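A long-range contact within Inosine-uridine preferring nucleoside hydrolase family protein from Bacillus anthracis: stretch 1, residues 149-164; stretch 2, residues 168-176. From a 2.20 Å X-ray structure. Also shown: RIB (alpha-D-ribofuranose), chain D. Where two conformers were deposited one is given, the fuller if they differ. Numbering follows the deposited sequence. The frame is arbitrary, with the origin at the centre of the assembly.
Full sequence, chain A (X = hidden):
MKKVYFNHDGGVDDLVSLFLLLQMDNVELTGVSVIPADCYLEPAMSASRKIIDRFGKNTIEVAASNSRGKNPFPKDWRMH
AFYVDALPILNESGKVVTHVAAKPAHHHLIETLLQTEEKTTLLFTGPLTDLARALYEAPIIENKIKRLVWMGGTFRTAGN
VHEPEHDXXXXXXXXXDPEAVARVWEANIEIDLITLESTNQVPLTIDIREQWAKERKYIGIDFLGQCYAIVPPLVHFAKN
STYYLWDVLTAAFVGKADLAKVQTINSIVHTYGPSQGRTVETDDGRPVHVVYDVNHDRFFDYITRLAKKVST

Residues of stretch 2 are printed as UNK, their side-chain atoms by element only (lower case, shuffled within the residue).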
# COMPACT_ATOMS: atom_id res chain seq x y z
N VAL A 149 24.38 -16.85 -1.10
CA VAL A 149 24.19 -15.59 -0.41
C VAL A 149 22.76 -15.55 0.08
O VAL A 149 21.83 -15.66 -0.68
CB VAL A 149 24.52 -14.37 -1.30
CG1 VAL A 149 24.53 -13.07 -0.47
CG2 VAL A 149 25.91 -14.59 -1.95
N TRP A 150 22.61 -15.40 1.39
CA TRP A 150 21.32 -15.48 2.04
C TRP A 150 21.11 -14.33 3.02
O TRP A 150 21.98 -14.00 3.84
CB TRP A 150 21.20 -16.84 2.76
CG TRP A 150 19.87 -17.11 3.44
CD1 TRP A 150 18.60 -16.95 2.91
CD2 TRP A 150 19.70 -17.55 4.78
NE1 TRP A 150 17.67 -17.27 3.85
CE2 TRP A 150 18.31 -17.65 5.00
CE3 TRP A 150 20.59 -17.88 5.81
CZ2 TRP A 150 17.77 -18.07 6.22
CZ3 TRP A 150 20.07 -18.29 7.04
CH2 TRP A 150 18.66 -18.36 7.23
N MET A 151 19.92 -13.76 2.93
CA MET A 151 19.37 -12.91 3.94
C MET A 151 18.74 -13.77 5.02
O MET A 151 17.67 -14.37 4.86
CB MET A 151 18.32 -11.95 3.34
CG MET A 151 18.00 -10.72 4.27
SD MET A 151 17.02 -11.05 5.77
CE MET A 151 18.04 -10.33 7.02
N GLY A 152 19.39 -13.82 6.15
CA GLY A 152 18.87 -14.58 7.29
C GLY A 152 19.75 -14.40 8.51
O GLY A 152 20.91 -13.95 8.43
N GLY A 153 19.14 -14.70 9.66
CA GLY A 153 19.86 -14.81 10.92
C GLY A 153 20.10 -13.49 11.60
O GLY A 153 19.86 -12.44 11.01
N THR A 154 20.55 -13.60 12.85
CA THR A 154 21.08 -12.48 13.62
C THR A 154 21.92 -13.02 14.80
O THR A 154 21.68 -14.14 15.33
CB THR A 154 19.93 -11.52 14.12
OG1 THR A 154 20.47 -10.36 14.75
CG2 THR A 154 18.95 -12.21 15.11
N PHE A 155 22.93 -12.24 15.17
CA PHE A 155 23.81 -12.58 16.30
C PHE A 155 23.70 -11.56 17.43
O PHE A 155 24.39 -11.68 18.43
CB PHE A 155 25.27 -12.80 15.83
CG PHE A 155 25.41 -13.91 14.79
CD1 PHE A 155 25.45 -13.60 13.44
CD2 PHE A 155 25.46 -15.22 15.16
CE1 PHE A 155 25.52 -14.59 12.50
CE2 PHE A 155 25.54 -16.24 14.23
CZ PHE A 155 25.58 -15.92 12.89
N ARG A 156 22.76 -10.63 17.30
CA ARG A 156 22.26 -9.88 18.47
C ARG A 156 21.41 -10.76 19.39
O ARG A 156 20.90 -11.81 18.98
CB ARG A 156 21.36 -8.74 18.04
CG ARG A 156 22.06 -7.61 17.30
CD ARG A 156 21.04 -6.95 16.44
NE ARG A 156 21.40 -5.65 15.92
CZ ARG A 156 20.63 -4.99 15.05
NH1 ARG A 156 19.52 -5.53 14.61
NH2 ARG A 156 21.00 -3.80 14.59
N THR A 157 21.23 -10.27 20.61
CA THR A 157 20.39 -10.93 21.62
C THR A 157 18.89 -11.02 21.28
O THR A 157 18.17 -11.85 21.84
CB THR A 157 20.52 -10.26 22.97
OG1 THR A 157 20.41 -8.85 22.79
CG2 THR A 157 21.88 -10.60 23.56
N ALA A 158 18.41 -10.15 20.39
CA ALA A 158 17.03 -10.22 19.95
C ALA A 158 16.93 -10.05 18.46
O ALA A 158 17.72 -9.30 17.86
CB ALA A 158 16.18 -9.16 20.66
N GLY A 159 15.92 -10.72 17.88
CA GLY A 159 15.63 -10.68 16.45
C GLY A 159 14.39 -9.88 16.11
O GLY A 159 13.99 -8.99 16.84
N ASN A 160 13.76 -10.20 14.98
CA ASN A 160 12.57 -9.43 14.52
C ASN A 160 11.33 -10.31 14.52
O ASN A 160 10.23 -9.90 14.05
CB ASN A 160 12.79 -8.89 13.13
CG ASN A 160 13.03 -10.00 12.10
OD1 ASN A 160 13.31 -11.14 12.46
ND2 ASN A 160 12.91 -9.66 10.83
N VAL A 161 11.48 -11.49 15.11
CA VAL A 161 10.36 -12.40 15.36
C VAL A 161 9.78 -12.16 16.77
O VAL A 161 10.44 -12.38 17.77
CB VAL A 161 10.81 -13.91 15.20
CG1 VAL A 161 9.68 -14.84 15.48
CG2 VAL A 161 11.27 -14.19 13.82
N HIS A 162 8.53 -11.71 16.83
CA HIS A 162 7.86 -11.51 18.11
C HIS A 162 6.50 -12.23 18.06
O HIS A 162 5.50 -11.67 17.70
CB HIS A 162 7.88 -10.01 18.50
CG HIS A 162 9.28 -9.47 18.61
ND1 HIS A 162 9.87 -8.69 17.63
CD2 HIS A 162 10.27 -9.72 19.52
CE1 HIS A 162 11.13 -8.45 17.95
NE2 HIS A 162 11.40 -9.06 19.09
N GLU A 163 6.52 -13.53 18.35
CA GLU A 163 5.42 -14.43 18.07
C GLU A 163 5.20 -15.42 19.20
O GLU A 163 6.12 -15.76 19.94
CB GLU A 163 5.71 -15.26 16.82
CG GLU A 163 5.80 -14.49 15.56
CD GLU A 163 4.56 -13.73 15.21
OE1 GLU A 163 3.42 -14.19 15.49
OE2 GLU A 163 4.74 -12.65 14.63
N PRO A 164 3.97 -15.92 19.32
CA PRO A 164 3.77 -16.94 20.36
C PRO A 164 4.69 -18.17 20.14
O PRO A 164 5.16 -18.45 19.02
CB PRO A 164 2.29 -17.28 20.21
CG PRO A 164 1.68 -16.07 19.59
CD PRO A 164 2.72 -15.63 18.61
N UNK A 168 12.05 -14.76 21.07
CA UNK A 168 12.39 -13.47 20.51
C UNK A 168 13.84 -13.29 20.12
O UNK A 168 14.35 -12.17 20.16
N UNK A 169 14.52 -14.39 19.76
CA UNK A 169 15.95 -14.38 19.48
C UNK A 169 16.29 -14.71 18.02
O UNK A 169 17.44 -14.64 17.63
c UNK A 169 16.53 -14.96 21.88
c UNK A 169 16.66 -15.39 20.44
o UNK A 169 16.05 -16.68 20.34
N UNK A 170 15.29 -15.07 17.21
CA UNK A 170 15.49 -15.47 15.81
C UNK A 170 15.10 -14.35 14.84
O UNK A 170 14.34 -13.41 15.18
c UNK A 170 14.68 -16.70 15.47
N UNK A 171 15.60 -14.50 13.63
CA UNK A 171 15.25 -13.67 12.50
C UNK A 171 14.23 -14.46 11.67
O UNK A 171 14.21 -15.69 11.70
c UNK A 171 16.02 -13.69 9.35
c UNK A 171 16.39 -12.71 10.44
o UNK A 171 15.32 -13.19 8.47
o UNK A 171 16.40 -14.92 9.40
c UNK A 171 16.54 -13.34 11.76
N UNK A 172 13.34 -13.75 10.95
CA UNK A 172 12.19 -14.35 10.26
C UNK A 172 12.46 -15.39 9.18
O UNK A 172 11.74 -16.40 9.10
c UNK A 172 9.79 -11.95 11.39
c UNK A 172 7.53 -15.83 10.66
c UNK A 172 8.67 -15.20 10.25
n UNK A 172 8.61 -12.13 12.06
c UNK A 172 8.98 -13.94 10.79
c UNK A 172 11.24 -13.23 9.70
c UNK A 172 6.95 -14.01 12.15
c UNK A 172 6.68 -15.24 11.61
c UNK A 172 10.04 -13.02 10.58
c UNK A 172 8.10 -13.36 11.72
N UNK A 173 13.39 -15.13 8.27
CA UNK A 173 13.69 -16.13 7.23
C UNK A 173 14.15 -17.48 7.82
O UNK A 173 13.80 -18.54 7.29
n UNK A 173 14.88 -13.78 4.55
c UNK A 173 14.67 -15.60 6.17
c UNK A 173 14.04 -14.53 5.25
o UNK A 173 12.81 -14.43 5.15
N UNK A 174 14.92 -17.43 8.91
CA UNK A 174 15.31 -18.63 9.64
C UNK A 174 14.13 -19.23 10.39
O UNK A 174 13.87 -20.42 10.30
c UNK A 174 16.42 -18.36 10.66
o UNK A 174 17.43 -17.55 10.11
N UNK A 175 13.43 -18.40 11.15
CA UNK A 175 12.26 -18.86 11.91
C UNK A 175 11.19 -19.57 11.06
O UNK A 175 10.62 -20.54 11.49
c UNK A 175 8.41 -18.57 15.35
c UNK A 175 9.24 -17.49 13.37
c UNK A 175 9.73 -19.10 15.57
c UNK A 175 10.74 -18.79 14.71
c UNK A 175 8.18 -17.79 14.23
c UNK A 175 11.66 -17.66 12.65
c UNK A 175 10.52 -18.00 13.59
N UNK A 176 10.96 -19.12 9.83
CA UNK A 176 9.92 -19.71 8.97
C UNK A 176 10.10 -21.18 8.78
O UNK A 176 9.11 -21.91 8.72
c UNK A 176 8.78 -21.85 3.91
c UNK A 176 8.60 -19.28 6.74
c UNK A 176 8.45 -20.19 5.62
c UNK A 176 7.46 -18.59 6.81
c UNK A 176 6.66 -20.68 4.01
c UNK A 176 9.29 -21.14 5.00
c UNK A 176 7.46 -21.60 3.43
c UNK A 176 7.16 -19.99 5.12
c UNK A 176 9.88 -19.05 7.60
n UNK A 176 6.57 -19.03 5.89
O5 RIB D . 13.54 -11.04 8.38
C5 RIB D . 13.67 -10.12 7.26
C4 RIB D . 12.88 -10.68 6.09
O4 RIB D . 11.49 -10.64 6.47
C3 RIB D . 13.01 -10.01 4.71
O3 RIB D . 13.74 -10.92 3.82
C2 RIB D . 11.54 -9.59 4.27
O2 RIB D . 10.95 -9.87 2.92
C1 RIB D . 10.64 -10.21 5.38
O HOH W 1 19.25 -15.45 15.75
O HOH W 2 19.68 -13.95 19.00
O HOH W 3 7.08 -11.01 14.45

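Position 168 has no side-chain atoms. Its backbone has phi 80° and psi 29°, and a positive phi favours glycine. Its O accepts a hydrogen bond from G159 N at 3.1 Å, and its CA lies 3.5 Å from V161 O, a CA-H...O contact. This is G168.

Position 169 has three side-chain atoms: one carbon carrying one oxygen and one carbon. The terminal carbon lies 3.5 Å from T157 O. This beta-branched pattern is threonine. The backbone O takes two waters: water 1 joins T169 O (2.7 Å) to T154 O (2.8 Å), and water 2 joins T169 O (2.7 Å) to R156 O (2.5 Å).

Position 170 has a single side-chain carbon. Its backbone O accepts two weak hydrogen bonds, from N160 N at 3.3 Å and V161 N at 3.4 Å. The lone carbon makes it alanine. A170 works through its backbone. G159 CA is also 3.3 Å from A170 O. A CB on G159 would clash with that oxygen.

Position 171 has three carbons in a chain, the third carrying two oxygens. One oxygen accepts a hydrogen bond from G153 N at 2.8 Å, with an angle of 170°. Both oxygens cap the helix that follows, taking the backbone N of positions 173 and 174. The chain length and the carboxylate give glutamate. In E171, OE2 is the atom that meets G153 N. OE1 accepts a hydrogen bond from ribose O5 at 2.8 Å.

Position 172 has one carbon, then fused five- and six-membered rings with eight carbons and one nitrogen. V161 CG2 sits over one face, 3.6 Å from the centroid of the five-membered ring. E163 OE2 is near the ring plane, at the edge. The residue is tryptophan. Water 3 connects W172 NE1 (3.1 Å), H162 N (2.9 Å) and E163 OE2 (2.9 Å). W172 N gives a weak hydrogen bond to N160 OD1 at 3.0 Å.

Position 173 has two carbons, the second carrying one oxygen and one nitrogen. The nitrogen donates to M151 O at 2.9 Å, nearly straight at 172°. A short amide fits asparagine. N173 ND2 also donates to ribose O3 at 3.2 Å.

Position 174 has one carbon and then one oxygen. The oxygen lies 3.2 Å from W150 CH2. This is serine. S174 OG donates to E171 OE2 at 2.9 Å.

Position 175 has one carbon and a ring of six carbons. V161 CG1 lies over the ring, 3.6 Å from its centroid. This is phenylalanine.

Position 176 has one carbon, then fused five- and six-membered rings with eight carbons and one nitrogen. It touches nothing on stretch 1. This is tryptophan.

V161 packs its two methyls on two different aromatic rings, W172 and F175. Around this, hydrogen bonds fix the backbones, with E171 and N173 holding the end of the strand and the turn after it. E171, N173 and N160 also bind ribose, so the contact forms part of the sugar site.

Stretch 2 (168-176) GTAEWNSFW
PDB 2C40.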